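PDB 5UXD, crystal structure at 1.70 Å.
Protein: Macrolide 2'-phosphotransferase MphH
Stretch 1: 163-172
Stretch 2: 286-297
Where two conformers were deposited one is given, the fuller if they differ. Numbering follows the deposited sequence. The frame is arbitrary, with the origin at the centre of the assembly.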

# COMPACT_ATOMS: atom_id res chain seq x y z
N ARG A 163 -6.31 22.32 -6.11
CA ARG A 163 -5.98 22.66 -4.73
C ARG A 163 -4.47 22.81 -4.55
O ARG A 163 -4.02 23.78 -3.93
CB ARG A 163 -6.54 21.61 -3.78
CG ARG A 163 -8.04 21.72 -3.63
CD ARG A 163 -8.60 20.65 -2.71
NE ARG A 163 -10.00 20.94 -2.39
CZ ARG A 163 -10.81 20.11 -1.75
NH1 ARG A 163 -10.37 18.92 -1.37
NH2 ARG A 163 -12.06 20.47 -1.50
N VAL A 164 -3.69 21.88 -5.11
CA VAL A 164 -2.23 21.97 -4.99
C VAL A 164 -1.72 23.19 -5.72
O VAL A 164 -0.92 23.96 -5.19
CB VAL A 164 -1.57 20.67 -5.50
CG1 VAL A 164 -0.03 20.82 -5.54
CG2 VAL A 164 -1.95 19.49 -4.62
N GLY A 165 -2.24 23.43 -6.93
CA GLY A 165 -1.85 24.61 -7.69
C GLY A 165 -2.14 25.92 -6.98
O GLY A 165 -1.47 26.93 -7.22
N ALA A 166 -3.14 25.93 -6.09
CA ALA A 166 -3.46 27.15 -5.35
C ALA A 166 -2.49 27.40 -4.20
O ALA A 166 -2.35 28.55 -3.77
CB ALA A 166 -4.89 27.08 -4.81
N GLU A 167 -1.84 26.37 -3.68
CA GLU A 167 -0.93 26.53 -2.56
C GLU A 167 0.54 26.43 -2.94
O GLU A 167 1.39 26.88 -2.16
CB GLU A 167 -1.23 25.48 -1.48
CG GLU A 167 -2.58 25.66 -0.82
CD GLU A 167 -2.54 26.72 0.25
OE1 GLU A 167 -1.45 26.92 0.84
OE2 GLU A 167 -3.59 27.36 0.50
N PHE A 168 0.86 25.87 -4.11
CA PHE A 168 2.24 25.64 -4.53
C PHE A 168 2.45 26.17 -5.94
O PHE A 168 1.55 26.14 -6.78
CB PHE A 168 2.61 24.15 -4.56
CG PHE A 168 2.62 23.48 -3.22
CD1 PHE A 168 1.45 22.95 -2.70
CD2 PHE A 168 3.80 23.34 -2.51
CE1 PHE A 168 1.45 22.32 -1.48
CE2 PHE A 168 3.80 22.70 -1.29
CZ PHE A 168 2.63 22.19 -0.77
N GLU A 169 3.67 26.63 -6.21
CA GLU A 169 4.09 26.89 -7.58
C GLU A 169 4.33 25.56 -8.28
O GLU A 169 5.03 24.68 -7.76
CB GLU A 169 5.35 27.74 -7.61
CG GLU A 169 5.44 28.70 -8.78
CD GLU A 169 4.37 29.77 -8.74
OE1 GLU A 169 3.55 29.83 -9.68
OE2 GLU A 169 4.34 30.55 -7.76
N ILE A 170 3.73 25.38 -9.46
CA ILE A 170 3.90 24.16 -10.24
C ILE A 170 4.58 24.54 -11.56
O ILE A 170 4.11 25.43 -12.27
CB ILE A 170 2.57 23.43 -10.50
CG1 ILE A 170 1.88 23.10 -9.17
CG2 ILE A 170 2.81 22.16 -11.33
CD1 ILE A 170 0.53 22.44 -9.34
N ALA A 171 5.68 23.86 -11.87
CA ALA A 171 6.38 24.11 -13.12
C ALA A 171 5.42 23.93 -14.28
O ALA A 171 4.66 22.95 -14.29
CB ALA A 171 7.57 23.16 -13.26
N PRO A 172 5.37 24.86 -15.24
CA PRO A 172 4.43 24.69 -16.36
C PRO A 172 4.58 23.36 -17.09
O PRO A 172 3.57 22.82 -17.55
CB PRO A 172 4.76 25.88 -17.26
CG PRO A 172 5.19 26.93 -16.29
CD PRO A 172 5.98 26.20 -15.24
N HIS A 286 7.42 18.99 5.16
CA HIS A 286 6.70 18.32 4.08
C HIS A 286 6.35 19.29 2.96
O HIS A 286 6.38 18.92 1.78
CB HIS A 286 5.43 17.66 4.63
CG HIS A 286 5.69 16.68 5.74
ND1 HIS A 286 4.71 16.29 6.62
CD2 HIS A 286 6.82 16.03 6.10
CE1 HIS A 286 5.23 15.44 7.49
NE2 HIS A 286 6.50 15.27 7.20
N ARG A 287 5.99 20.53 3.31
CA ARG A 287 5.72 21.54 2.29
C ARG A 287 6.96 21.81 1.44
O ARG A 287 6.87 21.96 0.22
CB ARG A 287 5.22 22.82 2.95
CG ARG A 287 4.92 23.95 1.97
CD ARG A 287 4.35 25.17 2.67
NE ARG A 287 3.28 25.77 1.88
CZ ARG A 287 1.98 25.56 2.09
NH1 ARG A 287 1.59 24.77 3.08
NH2 ARG A 287 1.07 26.14 1.31
N GLU A 288 8.13 21.86 2.08
CA GLU A 288 9.36 22.12 1.33
C GLU A 288 9.67 20.97 0.37
O GLU A 288 10.11 21.21 -0.76
CB GLU A 288 10.53 22.34 2.29
CG GLU A 288 10.64 23.77 2.78
CD GLU A 288 10.56 24.75 1.63
OE1 GLU A 288 11.39 24.63 0.70
OE2 GLU A 288 9.67 25.62 1.64
N ALA A 289 9.47 19.73 0.81
CA ALA A 289 9.75 18.60 -0.06
C ALA A 289 8.75 18.53 -1.22
O ALA A 289 9.14 18.26 -2.36
CB ALA A 289 9.73 17.29 0.74
N ALA A 290 7.47 18.78 -0.94
CA ALA A 290 6.48 18.80 -2.01
C ALA A 290 6.76 19.93 -3.00
O ALA A 290 6.63 19.74 -4.21
CB ALA A 290 5.07 18.94 -1.43
N ALA A 291 7.16 21.09 -2.49
CA ALA A 291 7.45 22.22 -3.37
C ALA A 291 8.61 21.92 -4.32
O ALA A 291 8.59 22.32 -5.49
CB ALA A 291 7.74 23.47 -2.55
N ALA A 292 9.64 21.22 -3.83
CA ALA A 292 10.76 20.88 -4.71
C ALA A 292 10.35 19.90 -5.81
O ALA A 292 10.88 19.97 -6.92
CB ALA A 292 11.91 20.31 -3.90
N ALA A 293 9.42 18.99 -5.51
CA ALA A 293 8.93 18.05 -6.52
C ALA A 293 8.00 18.70 -7.53
O ALA A 293 8.00 18.31 -8.70
CB ALA A 293 8.21 16.88 -5.85
N LEU A 294 7.23 19.71 -7.10
CA LEU A 294 6.28 20.39 -7.98
C LEU A 294 6.93 21.45 -8.85
O LEU A 294 6.36 21.82 -9.88
CB LEU A 294 5.17 21.02 -7.14
CG LEU A 294 4.23 20.01 -6.47
CD1 LEU A 294 3.55 20.60 -5.23
CD2 LEU A 294 3.18 19.46 -7.47
N ASN A 295 8.11 21.95 -8.48
CA ASN A 295 8.78 23.02 -9.21
C ASN A 295 10.29 22.78 -9.21
O ASN A 295 11.06 23.51 -8.58
CB ASN A 295 8.44 24.38 -8.61
CG ASN A 295 9.03 25.52 -9.39
OD1 ASN A 295 9.11 25.47 -10.62
ND2 ASN A 295 9.48 26.55 -8.68
N PRO A 296 10.75 21.74 -9.92
CA PRO A 296 12.16 21.38 -9.84
C PRO A 296 13.04 22.48 -10.39
O PRO A 296 12.62 23.27 -11.24
CB PRO A 296 12.25 20.11 -10.70
CG PRO A 296 10.83 19.62 -10.84
CD PRO A 296 9.99 20.86 -10.83
N PRO A 297 14.29 22.57 -9.93
CA PRO A 297 15.21 23.56 -10.48
C PRO A 297 15.60 23.23 -11.92
O PRO A 297 15.41 22.12 -12.42
CB PRO A 297 16.41 23.49 -9.54
CG PRO A 297 16.36 22.12 -8.96
CD PRO A 297 14.89 21.79 -8.83
O HOH W 1 3.58 26.76 -0.35
O HOH W 2 6.71 24.44 -5.66

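Residues 286-294 form the last part of a helix that begins earlier in the chain. Stretch 1 leaves its own helix and runs on as loop from Phe168 to Ala171. The backbones draw closer along the way: CA to CA, Phe168 and Ala291 are 6.3 Å apart, Ala171 and Asn295 4.7 Å. Together the two stretches bury 514 Å².

His286 makes no contact here. Arg287 starts sideways, but its long side chain brings the guanidinium to stretch 1. NH2 of Arg287 donates to OE1 of Glu167 at 2.7 Å, a hydrogen bond within a salt bridge. The carboxylate oxygen lies at the guanidinium edge, where the N-H groups point. One face of the same group lies over CZ of Phe168, in an off-centre cation-pi contact. Water 1 links the pair again, accepting from NE of Arg287 and donating to O of Glu167.

Glu288 and Ala289 lie on the far side of the helix. Ala290 and Ala291 are small and let the Phe168 ring come close: CE2 of Phe168 is 4.0 Å from CB of Ala290, and CD2 is 3.9 Å from CB of Ala291. Water 2 donates to both O of Ala291 and O of Glu169, bridging the two backbones.

Leu294 is the main apolar partner. Its CD1 sits over one face of the Phe168 ring, 3.6 Å from CG of Phe168, and also meets CG1 of Val164 at 3.6 Å. Its carbonyl is near the helix end. There, N of Ala171 donates to O of Leu294 at 2.9 Å, nearly straight at 169°. CA of Ile170 adds a CA-H...O contact to O of Leu294 at 3.4 Å.

Asn295 leaves helical geometry. Its CB packs 3.5 Å from O of Glu169. Finally, CD of Pro296 touches CB of Ala171 at 4.1 Å.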